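Local structure of A-type ATP synthase subunit F (Archaeoglobus fulgidus, 2I4R) at residues A13-P18 and Y33-D38; E40-V45 and K65-V70; D52-V57 and V79-V84. The protein probably serves as a component of the A-type ATP synthase, which makes ATP from ADP at the expense of a proton gradient across the membrane. All coordinates share one frame; numbering follows the deposited sequence.

Contact 1 of 3, residues A13-P18 and Y33-D38; sequences AVVGDP and YEVTSD
Strands 11-16 and 32-34 are the two parallel strands of a beta-alpha-beta unit whose crossover is helix 18-26, and their pairing here is V15 with Y33 and G16 with E34. V15 and Y33 project from the same face of the sheet and lie side by side, V15 CG1 being 4.1 Å from Y33 CB. The Y33 ring swings back along strand 11-16, its CG anti to the carbonyl carbon (chi1 -75°), so that V14 O sits in the ring plane at its edge and CE2 comes within 4.3 Å of A13 CB. V15 CG1 also meets V35 CG2 at 4.2 Å, and helix 38-50 lies against this face, with A44 touching V15, Y33 and V35. E34 starts out on the other face; its chain bends at chi2, bringing OE1 to 3.6 Å from P18 CA, beside the start of helix 18-26. D17, at the N-cap of that helix, pairs OD1 with K60 in a salt bridge, while OD2 makes a weak capping bond to D19 N. Three backbone bonds fix the register. Y33 N donates to V14 O at 2.7 Å, and G16 N to Y33 O at 3.2 Å; both run nearly along the C=O axis. The last differs: V35 N reaches G16 O at 2.9 Å from 58° above the carbonyl plane, where both chains leave the sheet.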
# COMPACT_ATOMS: atom_id res chain seq x y z
N ALA B 13 8.41 7.74 2.45
CA ALA B 13 9.63 6.97 2.31
C ALA B 13 9.26 5.67 1.63
O ALA B 13 8.12 5.20 1.75
CB ALA B 13 10.25 6.70 3.68
N VAL B 14 10.21 5.10 0.91
CA VAL B 14 10.00 3.84 0.22
C VAL B 14 11.12 2.92 0.64
O VAL B 14 12.27 3.37 0.81
CB VAL B 14 10.05 4.01 -1.29
CG1 VAL B 14 9.64 2.72 -1.96
CG2 VAL B 14 9.14 5.16 -1.69
N VAL B 15 10.80 1.64 0.82
CA VAL B 15 11.78 0.64 1.24
C VAL B 15 11.71 -0.58 0.33
O VAL B 15 10.66 -1.21 0.22
CB VAL B 15 11.53 0.17 2.70
CG1 VAL B 15 12.75 -0.56 3.22
CG2 VAL B 15 11.18 1.35 3.60
N GLY B 16 12.82 -0.92 -0.31
CA GLY B 16 12.81 -2.08 -1.18
C GLY B 16 14.07 -2.25 -2.00
O GLY B 16 14.97 -1.41 -1.96
N ASP B 17 14.13 -3.35 -2.76
CA ASP B 17 15.28 -3.65 -3.61
C ASP B 17 15.41 -2.58 -4.68
O ASP B 17 14.43 -1.92 -5.03
CB ASP B 17 15.12 -5.02 -4.26
CG ASP B 17 14.00 -5.06 -5.29
OD1 ASP B 17 12.81 -4.90 -4.90
OD2 ASP B 17 14.31 -5.24 -6.50
N PRO B 18 16.61 -2.41 -5.24
CA PRO B 18 16.87 -1.40 -6.29
C PRO B 18 15.88 -1.39 -7.47
O PRO B 18 15.59 -0.34 -8.02
CB PRO B 18 18.30 -1.71 -6.72
CG PRO B 18 18.42 -3.21 -6.44
CD PRO B 18 17.77 -3.30 -5.09
N TYR B 33 14.94 3.95 0.82
CA TYR B 33 15.88 3.08 1.52
C TYR B 33 16.16 1.84 0.66
O TYR B 33 15.30 0.97 0.55
CB TYR B 33 15.28 2.58 2.83
CG TYR B 33 15.21 3.57 3.97
CD1 TYR B 33 16.22 3.61 4.95
CD2 TYR B 33 14.13 4.44 4.10
CE1 TYR B 33 16.15 4.52 6.02
CE2 TYR B 33 14.05 5.35 5.17
CZ TYR B 33 15.06 5.38 6.12
OH TYR B 33 15.00 6.31 7.13
N GLU B 34 17.35 1.75 0.05
CA GLU B 34 17.71 0.59 -0.78
C GLU B 34 17.90 -0.62 0.13
O GLU B 34 18.62 -0.54 1.12
CB GLU B 34 19.01 0.84 -1.54
CG GLU B 34 18.96 2.00 -2.51
CD GLU B 34 18.27 1.65 -3.81
OE1 GLU B 34 17.16 1.09 -3.77
OE2 GLU B 34 18.85 1.94 -4.89
N VAL B 35 17.26 -1.73 -0.20
CA VAL B 35 17.35 -2.90 0.65
C VAL B 35 17.35 -4.25 -0.06
O VAL B 35 16.71 -4.45 -1.08
CB VAL B 35 16.20 -2.86 1.68
CG1 VAL B 35 15.71 -4.26 1.99
CG2 VAL B 35 16.67 -2.15 2.94
N THR B 36 18.08 -5.20 0.53
CA THR B 36 18.19 -6.54 -0.01
C THR B 36 18.28 -7.55 1.14
O THR B 36 17.38 -8.36 1.36
CB THR B 36 19.44 -6.64 -0.87
OG1 THR B 36 20.49 -5.90 -0.25
CG2 THR B 36 19.18 -6.09 -2.26
N SER B 37 19.39 -7.48 1.87
CA SER B 37 19.62 -8.38 2.98
C SER B 37 18.50 -8.30 4.00
O SER B 37 18.07 -7.21 4.36
CB SER B 37 20.93 -8.03 3.66
OG SER B 37 21.95 -7.87 2.69
N ASP B 38 18.03 -9.46 4.45
CA ASP B 38 16.97 -9.54 5.45
C ASP B 38 17.25 -8.60 6.61
O ASP B 38 16.33 -7.97 7.14
CB ASP B 38 16.86 -10.96 5.99
CG ASP B 38 15.82 -11.77 5.28
OD1 ASP B 38 15.82 -11.77 4.03
OD2 ASP B 38 15.00 -12.41 5.97

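Contact 2 of 3, residues E40-V45 and K65-V70; sequences EIVKAV and KKLPPV
Helix 38-50 meets the loop that leads into helix 69-77 through one row of aliphatic side chains, and V42 carries the centre of it. From the helix backbone, V42 CB passes 4.2 Å from L67 CD2. Its CG1, anti to the backbone N (chi1 -176°), points at P68 and meets CD of that ring tip to tip at 3.8 Å. The second branch, CG2, lies beside the backbone N and faces the K66 carbonyl, with K66 O 3.4 Å away; the same methyl rests against L67 CD2. Each branch of V42 therefore touches a different part of the loop. L67 runs past V42 in the opposite direction: its CG is anti to the carbonyl carbon, and chi1 (-53°) and chi2 (172°) together bring CD2 to 3.7 Å from V42 CA, close against the helix backbone. One turn further along the helix, V45 comes tip to tip with the same leucine, V45 CG2 to L67 CD2 measuring 3.9 Å. At the other end of the row, the extended K66 chain crosses I41 obliquely, its CD 3.5 Å from I41 CD1. The K66 ammonium carries on past this methyl to a salt bridge with D38, in the first turn of helix 38-50. P68 holds the N-cap position of helix 69-77, so V42 packs against the residue just before that helix. Apart from the K66 carbonyl beside V42 CG2, the contact is van der Waals packing of aliphatic groups, with the charge pairing of K66 placed at its margin and probably holding the lysine chain along I41.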
# COMPACT_ATOMS: atom_id res chain seq x y z
N GLU B 40 19.02 -5.91 6.46
CA GLU B 40 18.91 -4.54 5.95
C GLU B 40 17.47 -4.07 5.91
O GLU B 40 17.19 -2.89 6.07
CB GLU B 40 19.51 -4.46 4.55
CG GLU B 40 20.97 -4.85 4.49
CD GLU B 40 21.57 -4.67 3.11
OE1 GLU B 40 21.09 -5.31 2.15
OE2 GLU B 40 22.53 -3.88 2.99
N ILE B 41 16.55 -5.01 5.68
CA ILE B 41 15.13 -4.70 5.63
C ILE B 41 14.71 -4.24 7.02
O ILE B 41 14.11 -3.17 7.19
CB ILE B 41 14.29 -5.94 5.27
CG1 ILE B 41 14.75 -6.51 3.93
CG2 ILE B 41 12.82 -5.57 5.22
CD1 ILE B 41 13.93 -7.69 3.45
N VAL B 42 15.04 -5.06 8.01
CA VAL B 42 14.68 -4.80 9.39
C VAL B 42 15.29 -3.53 9.97
O VAL B 42 14.63 -2.82 10.73
CB VAL B 42 15.08 -6.00 10.28
CG1 VAL B 42 14.62 -5.76 11.70
CG2 VAL B 42 14.47 -7.27 9.72
N LYS B 43 16.53 -3.23 9.62
CA LYS B 43 17.15 -2.02 10.15
C LYS B 43 16.47 -0.82 9.54
O LYS B 43 16.12 0.12 10.25
CB LYS B 43 18.65 -1.97 9.83
CG LYS B 43 19.35 -0.81 10.53
CD LYS B 43 20.73 -0.45 9.95
CE LYS B 43 21.28 0.82 10.62
NZ LYS B 43 22.50 1.36 9.98
N ALA B 44 16.27 -0.85 8.23
CA ALA B 44 15.61 0.24 7.51
C ALA B 44 14.29 0.57 8.15
O ALA B 44 13.96 1.74 8.36
CB ALA B 44 15.39 -0.15 6.06
N VAL B 45 13.52 -0.46 8.48
CA VAL B 45 12.25 -0.23 9.11
C VAL B 45 12.44 0.32 10.52
O VAL B 45 11.65 1.13 10.99
CB VAL B 45 11.44 -1.52 9.18
CG1 VAL B 45 10.08 -1.25 9.78
CG2 VAL B 45 11.32 -2.10 7.79
N LYS B 65 6.76 -10.16 7.47
CA LYS B 65 7.11 -11.49 7.94
C LYS B 65 8.55 -11.52 8.43
O LYS B 65 8.87 -12.24 9.37
CB LYS B 65 6.92 -12.51 6.83
N LYS B 66 9.40 -10.73 7.80
CA LYS B 66 10.82 -10.68 8.16
C LYS B 66 11.13 -9.83 9.39
O LYS B 66 12.24 -9.85 9.91
CB LYS B 66 11.61 -10.17 6.95
CG LYS B 66 11.37 -10.97 5.69
CD LYS B 66 12.34 -10.58 4.60
CE LYS B 66 12.36 -11.62 3.50
NZ LYS B 66 13.45 -11.35 2.52
N LEU B 67 10.13 -9.10 9.86
CA LEU B 67 10.30 -8.23 11.02
C LEU B 67 9.92 -8.90 12.34
O LEU B 67 8.83 -9.46 12.48
CB LEU B 67 9.44 -6.97 10.84
CG LEU B 67 9.63 -6.19 9.53
CD1 LEU B 67 8.57 -5.12 9.44
CD2 LEU B 67 11.02 -5.59 9.48
N PRO B 68 10.83 -8.85 13.34
CA PRO B 68 10.55 -9.47 14.64
C PRO B 68 9.23 -8.99 15.26
O PRO B 68 8.76 -7.89 14.99
CB PRO B 68 11.78 -9.08 15.48
CG PRO B 68 12.26 -7.82 14.84
CD PRO B 68 12.11 -8.14 13.37
N PRO B 69 8.62 -9.84 16.10
CA PRO B 69 7.35 -9.53 16.76
C PRO B 69 7.26 -8.12 17.31
O PRO B 69 6.23 -7.47 17.18
CB PRO B 69 7.27 -10.59 17.86
CG PRO B 69 7.99 -11.75 17.25
CD PRO B 69 9.19 -11.09 16.63
N VAL B 70 8.33 -7.66 17.94
CA VAL B 70 8.33 -6.31 18.51
C VAL B 70 7.99 -5.27 17.45
O VAL B 70 7.06 -4.47 17.62
CB VAL B 70 9.70 -5.97 19.14
CG1 VAL B 70 9.61 -4.65 19.90
CG2 VAL B 70 10.14 -7.09 20.07

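Contact 3 of 3, residues D52-V57 and V79-V84; sequences DDVGVV and VEPTFV
A beta-alpha-beta unit made of strand 54-60, helix 69-77 and strand 82-86 closes here by parallel pairing of its two strands, whose short segments run 22° apart. V56 pairs with T82 and V57 with F83, in a ladder of three backbone bonds: T82 N to G55 O at 2.8 Å, V57 N to T82 O at 3.3 Å, and V84 N to V57 O at 3.0 Å. In all three the donor lies above the carbonyl plane of its acceptor. On the face that bears V57 and F83 the two side chains point the same way, one methyl of the valine sitting over the centre of the ring. V57 CG1 is 3.4 Å from the centroid of the F83 ring and 11° off its normal, a CH-pi contact. V57 puts this methyl there by placing CG1 in the crowded position between the backbone N and the carbonyl carbon (chi1 35°). P81, which follows a cis peptide bond, continues the same apolar patch: its CG is 3.9 Å from V57 CG1 and its CB 3.6 Å from V54 CG1. On the side of the sheet that bears V56 and T82, V56 and V84 cross obliquely, V56 CG1 3.4 Å from V84 CG2. L49 of helix 38-50 and M59 also touch F83. An alanine at F83 would remove the ring, and would probably cost the CH-pi contact with V57 and loosen the packing against L49 and M59. V84 also joins an antiparallel ladder with a strand of the second subunit, so the sheet runs on across the interface. The chemistry thus divides the work: main-chain bonds set the strand register, while aliphatic and aromatic groups bury the V57 face against helix 38-50.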
# COMPACT_ATOMS: atom_id res chain seq x y z
N ASP B 52 11.19 11.30 12.70
CA ASP B 52 10.06 12.10 13.15
C ASP B 52 9.41 12.86 11.99
O ASP B 52 8.39 13.53 12.18
CB ASP B 52 10.56 13.12 14.16
CG ASP B 52 11.48 14.14 13.51
OD1 ASP B 52 12.33 13.70 12.70
OD2 ASP B 52 11.34 15.34 13.81
N ASP B 53 10.01 12.75 10.81
CA ASP B 53 9.55 13.44 9.62
C ASP B 53 8.89 12.55 8.58
O ASP B 53 8.60 13.01 7.47
CB ASP B 53 10.72 14.16 8.96
CG ASP B 53 11.94 13.25 8.81
OD1 ASP B 53 11.80 12.02 8.97
OD2 ASP B 53 13.04 13.76 8.52
N VAL B 54 8.68 11.28 8.90
CA VAL B 54 8.07 10.37 7.94
C VAL B 54 6.59 10.26 8.21
O VAL B 54 6.18 10.09 9.35
CB VAL B 54 8.67 8.99 8.03
CG1 VAL B 54 7.98 8.09 7.02
CG2 VAL B 54 10.15 9.04 7.75
N GLY B 55 5.80 10.35 7.15
CA GLY B 55 4.36 10.26 7.29
C GLY B 55 3.82 8.98 6.67
O GLY B 55 2.82 8.45 7.13
N VAL B 56 4.49 8.50 5.64
CA VAL B 56 4.06 7.28 4.96
C VAL B 56 5.29 6.54 4.46
O VAL B 56 6.31 7.15 4.12
CB VAL B 56 3.16 7.61 3.73
CG1 VAL B 56 2.66 6.34 3.08
CG2 VAL B 56 1.99 8.50 4.14
N VAL B 57 5.21 5.21 4.41
CA VAL B 57 6.31 4.41 3.90
C VAL B 57 5.77 3.25 3.08
O VAL B 57 4.97 2.45 3.56
CB VAL B 57 7.24 3.89 5.05
CG1 VAL B 57 6.42 3.58 6.27
CG2 VAL B 57 8.03 2.65 4.60
N VAL B 79 0.53 4.85 14.31
CA VAL B 79 -0.07 6.16 14.54
C VAL B 79 0.45 6.98 13.36
O VAL B 79 -0.31 7.59 12.61
CB VAL B 79 0.42 6.75 15.86
N GLU B 80 1.77 6.94 13.20
CA GLU B 80 2.48 7.63 12.14
C GLU B 80 3.88 7.02 12.19
O GLU B 80 4.43 6.83 13.27
CB GLU B 80 2.54 9.14 12.41
N PRO B 81 4.47 6.69 11.04
CA PRO B 81 3.92 6.83 9.69
C PRO B 81 2.92 5.74 9.33
O PRO B 81 2.90 4.67 9.92
CB PRO B 81 5.16 6.73 8.82
CG PRO B 81 5.93 5.66 9.54
CD PRO B 81 5.82 6.11 10.99
N THR B 82 2.07 6.04 8.35
CA THR B 82 1.09 5.08 7.88
C THR B 82 1.83 4.18 6.90
O THR B 82 2.37 4.65 5.90
CB THR B 82 -0.05 5.79 7.13
OG1 THR B 82 -0.76 6.64 8.05
CG2 THR B 82 -1.01 4.79 6.52
N PHE B 83 1.88 2.88 7.19
CA PHE B 83 2.54 1.96 6.29
C PHE B 83 1.62 1.59 5.14
O PHE B 83 0.42 1.42 5.32
CB PHE B 83 3.00 0.71 7.03
CG PHE B 83 4.28 0.90 7.77
CD1 PHE B 83 4.32 1.68 8.93
CD2 PHE B 83 5.46 0.37 7.28
CE1 PHE B 83 5.53 1.94 9.58
CE2 PHE B 83 6.68 0.62 7.92
CZ PHE B 83 6.71 1.41 9.07
N VAL B 84 2.20 1.50 3.95
CA VAL B 84 1.48 1.15 2.73
C VAL B 84 2.21 -0.08 2.19
O VAL B 84 3.40 -0.00 1.88
CB VAL B 84 1.52 2.33 1.72
CG1 VAL B 84 0.76 1.99 0.46
CG2 VAL B 84 0.94 3.55 2.35

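All three contacts belong to one alpha/beta domain with a four-stranded parallel sheet in the order 32-34, 11-16, 54-60, 82-86. Contacts 1 and 3 pair the strands outermost within this chain with the inner ones, their centres about 16 Å apart; the second subunit extends the sheet beyond 82-86. Neighbouring strands 11-16 and 54-60 join them, with a probable hydrogen bond from A13 N to V56 O. Centre to centre, contact 2 lies about 11 Å from contact 1, touching it through the D38 to K66 salt bridge and V35 packed on I41, and about 16 Å from contact 3. Contact 1 closes first, whereas contacts 2 and 3 interleave, consecutive helix 38-50 and strand 54-60 opening one each.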